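PDB 1KA2: thermostable carboxypeptidase 1 from Pyrococcus furiosus, which removes amino acids one at a time from the C-terminus of peptides with broad specificity, acting as a cobalt-dependent metallocarboxypeptidase of the M32 family. Local coordinates for residues Asp188-Glu193 with Asn343-Asp348; Val356-Phe361 with Arg393-Arg398; Glu376-Lys379 with Glu385-Asn388. All coordinates share one frame; numbering follows the deposited sequence.

Contact 1 (Asp188-Glu193 with Asn343-Asp348); sequences DKILEE and NIVRPD
Val345 makes the first approach of the loop Asn343-Asp348 to the C-terminal end of helix 169-192, and its CB is directed at that helix. With CG1 trans to the backbone N (chi1 175°), this methyl lies 4.3 Å from CG2, the short branch of Ile190. CD2 of Leu191 is equally near to it. The same leucine methyl lies 4.2 Å from the carbonyl O of Val345, a van der Waals contact. The arrangement is a helix end packed against an irregular connection, here the one between helices 335-342 and 359-375 of this mainly helical M32 fold. The loop is extended; Val345 shares backbone hydrogen bonding with Pro197, and Arg346 N donates to the carboxylate of Asp355 (OD1). At Arg346 the CB turns away from the helix, and the guanidinium forms a salt bridge with Glu203. Pro347 faces the helix again. It and Leu191 reach toward each other, and its ring atom CD meets the forked end of the leucine, at 3.5 Å from CD2 and 4.1 Å from CD1. A chi1 of -70° sets CG of Leu191 opposite its own carbonyl carbon and carries both methyls forward to the proline.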
loop_
_atom_site.group_PDB
_atom_site.type_symbol
_atom_site.label_atom_id
_atom_site.label_comp_id
_atom_site.label_asym_id
_atom_site.label_seq_id
_atom_site.Cartn_x
_atom_site.Cartn_y
_atom_site.Cartn_z
ATOM N N ASP A 188 -35.749 -14.144 26.714
ATOM C CA ASP A 188 -37.104 -13.779 27.113
ATOM C C ASP A 188 -37.129 -13.239 28.542
ATOM O O ASP A 188 -37.705 -12.183 28.805
ATOM C CB ASP A 188 -38.037 -14.988 27.012
ATOM C CG ASP A 188 -38.117 -15.554 25.606
ATOM O OD1 ASP A 188 -38.492 -14.813 24.667
ATOM O OD2 ASP A 188 -37.806 -16.751 25.441
ATOM N N LYS A 189 -36.501 -13.966 29.462
ATOM C CA LYS A 189 -36.462 -13.549 30.861
ATOM C C LYS A 189 -35.805 -12.175 30.998
ATOM O O LYS A 189 -36.329 -11.290 31.680
ATOM C CB LYS A 189 -35.694 -14.575 31.700
ATOM C CG LYS A 189 -35.809 -14.357 33.208
ATOM C CD LYS A 189 -37.239 -14.584 33.696
ATOM C CE LYS A 189 -37.687 -13.493 34.666
ATOM N NZ LYS A 189 -39.094 -13.707 35.119
ATOM N N ILE A 190 -34.656 -12.002 30.348
ATOM C CA ILE A 190 -33.931 -10.735 30.393
ATOM C C ILE A 190 -34.818 -9.594 29.906
ATOM O O ILE A 190 -34.921 -8.550 30.548
ATOM C CB ILE A 190 -32.668 -10.781 29.502
ATOM C CG1 ILE A 190 -31.600 -11.665 30.148
ATOM C CG2 ILE A 190 -32.141 -9.374 29.264
ATOM C CD1 ILE A 190 -30.362 -11.849 29.292
ATOM N N LEU A 191 -35.451 -9.812 28.761
ATOM C CA LEU A 191 -36.319 -8.821 28.144
ATOM C C LEU A 191 -37.559 -8.462 28.952
ATOM O O LEU A 191 -38.086 -7.360 28.814
ATOM C CB LEU A 191 -36.758 -9.311 26.761
ATOM C CG LEU A 191 -35.711 -9.363 25.650
ATOM C CD1 LEU A 191 -36.226 -10.187 24.478
ATOM C CD2 LEU A 191 -35.388 -7.944 25.214
ATOM N N GLU A 192 -38.031 -9.379 29.792
ATOM C CA GLU A 192 -39.238 -9.105 30.563
ATOM C C GLU A 192 -39.046 -8.526 31.965
ATOM O O GLU A 192 -39.987 -7.974 32.534
ATOM C CB GLU A 192 -40.119 -10.364 30.631
ATOM C CG GLU A 192 -39.493 -11.571 31.314
ATOM C CD GLU A 192 -40.391 -12.803 31.247
ATOM O OE1 GLU A 192 -40.590 -13.347 30.137
ATOM O OE2 GLU A 192 -40.907 -13.227 32.304
ATOM N N GLU A 193 -37.843 -8.624 32.521
ATOM C CA GLU A 193 -37.622 -8.082 33.858
ATOM C C GLU A 193 -37.226 -6.605 33.870
ATOM O O GLU A 193 -37.072 -6.002 34.934
ATOM C CB GLU A 193 -36.565 -8.899 34.604
ATOM C CG GLU A 193 -36.334 -8.399 36.026
ATOM C CD GLU A 193 -37.620 -8.342 36.845
ATOM O OE1 GLU A 193 -38.085 -9.412 37.294
ATOM O OE2 GLU A 193 -38.168 -7.231 37.028
ATOM N N ASN A 343 -24.012 -2.604 27.388
ATOM C CA ASN A 343 -24.645 -3.914 27.461
ATOM C C ASN A 343 -26.128 -3.948 27.169
ATOM O O ASN A 343 -26.809 -4.900 27.532
ATOM C CB ASN A 343 -24.392 -4.516 28.836
ATOM C CG ASN A 343 -22.957 -4.948 29.023
ATOM O OD1 ASN A 343 -22.627 -6.108 28.835
ATOM N ND2 ASN A 343 -22.091 -4.006 29.379
ATOM N N ILE A 344 -26.634 -2.914 26.517
ATOM C CA ILE A 344 -28.041 -2.879 26.177
ATOM C C ILE A 344 -28.427 -4.181 25.479
ATOM O O ILE A 344 -27.589 -4.856 24.871
ATOM C CB ILE A 344 -28.341 -1.678 25.265
ATOM C CG1 ILE A 344 -28.346 -0.401 26.104
ATOM C CG2 ILE A 344 -29.667 -1.867 24.550
ATOM C CD1 ILE A 344 -28.688 0.836 25.331
ATOM N N VAL A 345 -29.696 -4.553 25.603
ATOM C CA VAL A 345 -30.199 -5.761 24.964
ATOM C C VAL A 345 -31.513 -5.399 24.314
ATOM O O VAL A 345 -32.425 -4.916 24.976
ATOM C CB VAL A 345 -30.430 -6.896 25.966
ATOM C CG1 VAL A 345 -31.071 -8.084 25.254
ATOM C CG2 VAL A 345 -29.107 -7.312 26.588
ATOM N N ARG A 346 -31.602 -5.616 23.008
ATOM C CA ARG A 346 -32.813 -5.277 22.290
ATOM C C ARG A 346 -32.934 -5.992 20.956
ATOM O O ARG A 346 -32.136 -5.782 20.046
ATOM C CB ARG A 346 -32.874 -3.757 22.090
ATOM C CG ARG A 346 -33.432 -3.294 20.761
ATOM C CD ARG A 346 -32.389 -2.463 20.027
ATOM N NE ARG A 346 -32.125 -1.201 20.712
ATOM C CZ ARG A 346 -31.066 -0.428 20.483
ATOM N NH1 ARG A 346 -30.155 -0.784 19.585
ATOM N NH2 ARG A 346 -30.919 0.709 21.154
ATOM N N PRO A 347 -33.928 -6.879 20.832
ATOM C CA PRO A 347 -34.070 -7.568 19.552
ATOM C C PRO A 347 -34.355 -6.477 18.527
ATOM O O PRO A 347 -35.127 -5.556 18.798
ATOM C CB PRO A 347 -35.258 -8.506 19.792
ATOM C CG PRO A 347 -36.045 -7.809 20.870
ATOM C CD PRO A 347 -34.957 -7.316 21.791
ATOM N N ASP A 348 -33.700 -6.556 17.374
ATOM C CA ASP A 348 -33.875 -5.558 16.330
ATOM C C ASP A 348 -33.589 -6.211 14.982
ATOM O O ASP A 348 -33.101 -7.338 14.918
ATOM C CB ASP A 348 -32.925 -4.376 16.555
ATOM C CG ASP A 348 -33.558 -3.032 16.209
ATOM O OD1 ASP A 348 -34.474 -2.993 15.362
ATOM O OD2 ASP A 348 -33.127 -2.005 16.775
#

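Contact 2 (Val356-Phe361 with Arg393-Arg398); sequences VVTYNF and RLLGIR
Phe361 and Leu394 bring the two backbones closest, with their CA atoms 6.7 Å apart, while those of Thr358 and Leu395 are separated by 7.7 Å. Both leucines belong to the last turn of helix 383-395, which ends where Gly396 leaves helical geometry with a phi of 69°. Phe361 N bonds to Thr358 O at the N-terminal end of helix 359-375. Leu394 sends CD1 against the backbone of Phe361, 3.6 Å from its carbonyl O and 4.3 Å from its CB. The second methyl, CD2, approaches the phenyl ring obliquely; it also lies over one face of the guanidinium of Arg393, offset toward the rim. Thr358 and Leu395 run across each other at about a right angle, and Leu395 CD2 sits 4.0 Å from Thr358 CB and 4.2 Å from its CG2. A chi1 of 68° sets this CG2 opposite the carbonyl carbon, while OG1 hydrogen-bonds to Asp355 OD1. The contact lies at the open end of an antiparallel helical hairpin, the start of helix 359-375 against the end of helix 383-395. Helix 169-192 packs beside it through Leu187 on Thr358, Lys184 on Phe361 and Glu180 on Leu394, and helix 421-440 receives Tyr359 and Asn360.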
loop_
_atom_site.group_PDB
_atom_site.type_symbol
_atom_site.label_atom_id
_atom_site.label_comp_id
_atom_site.label_asym_id
_atom_site.label_seq_id
_atom_site.Cartn_x
_atom_site.Cartn_y
_atom_site.Cartn_z
ATOM N N VAL A 356 -25.158 -8.711 22.144
ATOM C CA VAL A 356 -24.591 -10.054 22.218
ATOM C C VAL A 356 -25.564 -11.206 22.508
ATOM O O VAL A 356 -25.264 -12.370 22.203
ATOM C CB VAL A 356 -23.493 -10.139 23.277
ATOM C CG1 VAL A 356 -22.462 -9.062 23.045
ATOM C CG2 VAL A 356 -24.108 -10.024 24.656
ATOM N N VAL A 357 -26.710 -10.893 23.110
ATOM C CA VAL A 357 -27.686 -11.924 23.443
ATOM C C VAL A 357 -28.576 -12.269 22.244
ATOM O O VAL A 357 -28.887 -13.433 22.013
ATOM C CB VAL A 357 -28.552 -11.481 24.648
ATOM C CG1 VAL A 357 -29.417 -12.641 25.131
ATOM C CG2 VAL A 357 -27.652 -10.998 25.772
ATOM N N THR A 358 -28.950 -11.256 21.466
ATOM C CA THR A 358 -29.791 -11.455 20.286
ATOM C C THR A 358 -28.992 -11.757 19.002
ATOM O O THR A 358 -29.535 -12.316 18.047
ATOM C CB THR A 358 -30.685 -10.209 20.026
ATOM O OG1 THR A 358 -29.867 -9.096 19.629
ATOM C CG2 THR A 358 -31.453 -9.832 21.288
ATOM N N TYR A 359 -27.709 -11.401 18.983
ATOM C CA TYR A 359 -26.863 -11.622 17.799
ATOM C C TYR A 359 -26.924 -13.015 17.172
ATOM O O TYR A 359 -27.220 -13.165 15.980
ATOM C CB TYR A 359 -25.391 -11.322 18.117
ATOM C CG TYR A 359 -24.474 -11.387 16.907
ATOM C CD1 TYR A 359 -24.410 -10.333 15.994
ATOM C CD2 TYR A 359 -23.686 -12.505 16.670
ATOM C CE1 TYR A 359 -23.576 -10.390 14.871
ATOM C CE2 TYR A 359 -22.855 -12.579 15.553
ATOM C CZ TYR A 359 -22.804 -11.520 14.659
ATOM O OH TYR A 359 -21.980 -11.597 13.565
ATOM N N ASN A 360 -26.624 -14.036 17.966
ATOM C CA ASN A 360 -26.621 -15.385 17.432
ATOM C C ASN A 360 -27.934 -15.887 16.800
ATOM O O ASN A 360 -27.928 -16.866 16.054
ATOM C CB ASN A 360 -26.108 -16.350 18.501
ATOM C CG ASN A 360 -24.606 -16.208 18.723
ATOM O OD1 ASN A 360 -23.835 -16.176 17.765
ATOM N ND2 ASN A 360 -24.186 -16.130 19.979
ATOM N N PHE A 361 -29.051 -15.212 17.062
ATOM C CA PHE A 361 -30.308 -15.653 16.470
ATOM C C PHE A 361 -30.375 -15.166 15.018
ATOM O O PHE A 361 -31.059 -15.750 14.172
ATOM C CB PHE A 361 -31.503 -15.167 17.312
ATOM C CG PHE A 361 -31.632 -15.885 18.641
ATOM C CD1 PHE A 361 -31.306 -15.251 19.837
ATOM C CD2 PHE A 361 -32.055 -17.208 18.689
ATOM C CE1 PHE A 361 -31.398 -15.919 21.062
ATOM C CE2 PHE A 361 -32.152 -17.890 19.911
ATOM C CZ PHE A 361 -31.822 -17.241 21.101
ATOM N N ARG A 393 -40.348 -15.473 14.529
ATOM C CA ARG A 393 -40.359 -16.609 15.443
ATOM C C ARG A 393 -39.247 -16.567 16.500
ATOM O O ARG A 393 -39.408 -17.125 17.586
ATOM C CB ARG A 393 -40.244 -17.911 14.659
ATOM C CG ARG A 393 -40.121 -19.149 15.537
ATOM C CD ARG A 393 -39.810 -20.371 14.703
ATOM N NE ARG A 393 -38.435 -20.372 14.201
ATOM C CZ ARG A 393 -37.385 -20.864 14.852
ATOM N NH1 ARG A 393 -37.533 -21.400 16.046
ATOM N NH2 ARG A 393 -36.186 -20.848 14.293
ATOM N N LEU A 394 -38.127 -15.911 16.195
ATOM C CA LEU A 394 -37.003 -15.841 17.135
ATOM C C LEU A 394 -36.914 -14.530 17.900
ATOM O O LEU A 394 -36.595 -14.505 19.083
ATOM C CB LEU A 394 -35.691 -16.076 16.383
ATOM C CG LEU A 394 -35.523 -17.395 15.619
ATOM C CD1 LEU A 394 -34.214 -17.342 14.835
ATOM C CD2 LEU A 394 -35.552 -18.582 16.584
ATOM N N LEU A 395 -37.168 -13.425 17.218
ATOM C CA LEU A 395 -37.098 -12.127 17.881
ATOM C C LEU A 395 -38.419 -11.357 18.014
ATOM O O LEU A 395 -38.425 -10.199 18.437
ATOM C CB LEU A 395 -36.027 -11.260 17.187
ATOM C CG LEU A 395 -34.614 -11.851 17.298
ATOM C CD1 LEU A 395 -33.641 -11.121 16.345
ATOM C CD2 LEU A 395 -34.175 -11.745 18.753
ATOM N N GLY A 396 -39.529 -11.974 17.626
ATOM C CA GLY A 396 -40.811 -11.299 17.753
ATOM C C GLY A 396 -41.102 -10.107 16.857
ATOM O O GLY A 396 -42.213 -9.567 16.857
ATOM N N ILE A 397 -40.109 -9.691 16.082
ATOM C CA ILE A 397 -40.284 -8.547 15.180
ATOM C C ILE A 397 -40.292 -9.035 13.740
ATOM O O ILE A 397 -39.727 -10.086 13.436
ATOM C CB ILE A 397 -39.159 -7.515 15.373
ATOM C CG1 ILE A 397 -37.802 -8.175 15.113
ATOM C CG2 ILE A 397 -39.240 -6.958 16.792
ATOM C CD1 ILE A 397 -36.613 -7.238 15.312
ATOM N N ARG A 398 -40.942 -8.279 12.861
ATOM C CA ARG A 398 -41.028 -8.655 11.456
ATOM C C ARG A 398 -40.574 -7.512 10.574
ATOM O O ARG A 398 -41.125 -6.416 10.641
ATOM C CB ARG A 398 -42.463 -9.026 11.081
ATOM C CG ARG A 398 -42.578 -9.619 9.681
ATOM C CD ARG A 398 -44.027 -9.745 9.214
ATOM N NE ARG A 398 -44.171 -10.748 8.157
ATOM C CZ ARG A 398 -44.066 -12.060 8.357
ATOM N NH1 ARG A 398 -43.821 -12.529 9.573
ATOM N NH2 ARG A 398 -44.202 -12.903 7.343
#

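Contact 3 (Glu376-Lys379 with Glu385-Asn388); sequences EEIK and EMWN
Ile378 and Met386 cross obliquely and touch through one methyl from each: CG2 of the isoleucine and CE of the methionine, 3.7 Å apart. Met386 is the long arm of the pair. Its CB points at the loop, the chain runs straight through chi2, and a bend at chi3 (-107°) swings CE off the line of the chain. The sulfur is consequently set back, with SD 4.6 Å from Ile378 CG2, so the terminal methyl and not SD makes the contact. Ile378 also directs its CB across the gap, and a chi1 of -56° places CG2 trans to the backbone N. The longer branch lies farther off, with CD1 of Ile378 5.1 Å from Met386 CE. CE also passes 4.3 Å from the carbonyl O of Lys379, while the rest of the lysine side chain heads off from Met386. Reach matters here because the backbones stay well apart: the nearest CA atoms, those of Lys379 and Met386, are 10.4 Å from each other. The interaction is therefore a small contact at the surface, methyl to methyl. It spans the turn of a helical hairpin, joining the loop that follows helix 359-375 to the first turn of helix 383-395. Helix 359-375 flanks both side chains, with Leu372 against Ile378 and Leu369 against Met386.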
loop_
_atom_site.group_PDB
_atom_site.type_symbol
_atom_site.label_atom_id
_atom_site.label_comp_id
_atom_site.label_asym_id
_atom_site.label_seq_id
_atom_site.Cartn_x
_atom_site.Cartn_y
_atom_site.Cartn_z
ATOM N N GLU A 376 -32.750 -28.644 -0.310
ATOM C CA GLU A 376 -33.992 -28.853 -1.036
ATOM C C GLU A 376 -33.999 -27.919 -2.244
ATOM O O GLU A 376 -33.006 -27.242 -2.513
ATOM C CB GLU A 376 -35.179 -28.547 -0.123
ATOM C CG GLU A 376 -36.373 -29.455 -0.340
ATOM C CD GLU A 376 -36.085 -30.886 0.089
ATOM O OE1 GLU A 376 -36.945 -31.764 -0.141
ATOM O OE2 GLU A 376 -34.997 -31.118 0.664
ATOM N N GLU A 377 -35.098 -27.891 -2.989
ATOM C CA GLU A 377 -35.187 -27.008 -4.152
ATOM C C GLU A 377 -35.884 -25.731 -3.693
ATOM O O GLU A 377 -37.067 -25.516 -3.951
ATOM C CB GLU A 377 -35.973 -27.691 -5.283
ATOM C CG GLU A 377 -36.517 -26.770 -6.382
ATOM C CD GLU A 377 -35.442 -25.912 -7.041
ATOM O OE1 GLU A 377 -34.443 -26.478 -7.543
ATOM O OE2 GLU A 377 -35.607 -24.672 -7.049
ATOM N N ILE A 378 -35.138 -24.880 -2.996
ATOM C CA ILE A 378 -35.704 -23.635 -2.513
ATOM C C ILE A 378 -35.787 -22.590 -3.615
ATOM O O ILE A 378 -34.973 -22.530 -4.533
ATOM C CB ILE A 378 -34.923 -23.070 -1.340
ATOM C CG1 ILE A 378 -34.854 -24.134 -0.245
ATOM C CG2 ILE A 378 -35.617 -21.806 -0.837
ATOM C CD1 ILE A 378 -36.202 -24.621 0.222
ATOM N N LYS A 379 -36.787 -21.741 -3.475
ATOM C CA LYS A 379 -37.090 -20.692 -4.429
ATOM C C LYS A 379 -36.768 -19.286 -3.913
ATOM O O LYS A 379 -37.266 -18.877 -2.870
ATOM C CB LYS A 379 -38.573 -20.834 -4.773
ATOM C CG LYS A 379 -39.391 -21.571 -3.682
ATOM C CD LYS A 379 -39.885 -22.941 -4.170
ATOM C CE LYS A 379 -40.352 -22.851 -5.631
ATOM N NZ LYS A 379 -40.919 -24.114 -6.155
ATOM N N GLU A 385 -40.182 -14.217 2.706
ATOM C CA GLU A 385 -41.160 -14.594 3.726
ATOM C C GLU A 385 -40.572 -15.550 4.753
ATOM O O GLU A 385 -40.823 -15.400 5.942
ATOM C CB GLU A 385 -42.413 -15.204 3.089
ATOM C CG GLU A 385 -43.424 -14.154 2.670
ATOM C CD GLU A 385 -43.945 -13.367 3.858
ATOM O OE1 GLU A 385 -44.348 -12.193 3.680
ATOM O OE2 GLU A 385 -43.959 -13.929 4.973
ATOM N N MET A 386 -39.795 -16.532 4.307
ATOM C CA MET A 386 -39.176 -17.470 5.246
ATOM C C MET A 386 -38.284 -16.710 6.217
ATOM O O MET A 386 -38.227 -17.018 7.407
ATOM C CB MET A 386 -38.328 -18.500 4.508
ATOM C CG MET A 386 -39.121 -19.496 3.713
ATOM S SD MET A 386 -38.018 -20.611 2.873
ATOM C CE MET A 386 -38.182 -20.030 1.215
ATOM N N TRP A 387 -37.574 -15.722 5.688
ATOM C CA TRP A 387 -36.687 -14.889 6.492
ATOM C C TRP A 387 -37.539 -14.113 7.491
ATOM O O TRP A 387 -37.230 -14.060 8.676
ATOM C CB TRP A 387 -35.933 -13.923 5.575
ATOM C CG TRP A 387 -34.997 -12.999 6.269
ATOM C CD1 TRP A 387 -35.320 -11.987 7.123
ATOM C CD2 TRP A 387 -33.576 -12.974 6.132
ATOM N NE1 TRP A 387 -34.180 -11.323 7.528
ATOM C CE2 TRP A 387 -33.095 -11.913 6.932
ATOM C CE3 TRP A 387 -32.659 -13.744 5.410
ATOM C CZ2 TRP A 387 -31.737 -11.606 7.029
ATOM C CZ3 TRP A 387 -31.309 -13.438 5.508
ATOM C CH2 TRP A 387 -30.863 -12.379 6.311
ATOM N N ASN A 388 -38.620 -13.518 6.996
ATOM C CA ASN A 388 -39.529 -12.745 7.840
ATOM C C ASN A 388 -40.188 -13.576 8.935
ATOM O O ASN A 388 -40.248 -13.149 10.089
ATOM C CB ASN A 388 -40.598 -12.075 6.978
ATOM C CG ASN A 388 -40.095 -10.805 6.321
ATOM O OD1 ASN A 388 -38.885 -10.610 6.164
ATOM N ND2 ASN A 388 -41.021 -9.933 5.928
#

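Contacts 2 and 3 lie at the two ends of one helical hairpin, helices 359-375 and 383-395, with centres 18 Å apart. Contact 2 is buried and uses branched and aromatic side chains between close backbones, whereas contact 3 is a surface touch across a wide gap. Charge joins them, since Arg398 NH2 forms a salt bridge with Glu385 OE2 at 2.6 Å. Contact 1, partly buried, uses the end of helix 169-192, the helix that also packs beside contact 2, and the loop before helix 359-375. It adjoins contact 2: Pro347 CB is 3.6 Å from Leu395 CD2. Contacts 1 and 3 do not touch. All three are apolar across their segments and lie away from the metal site.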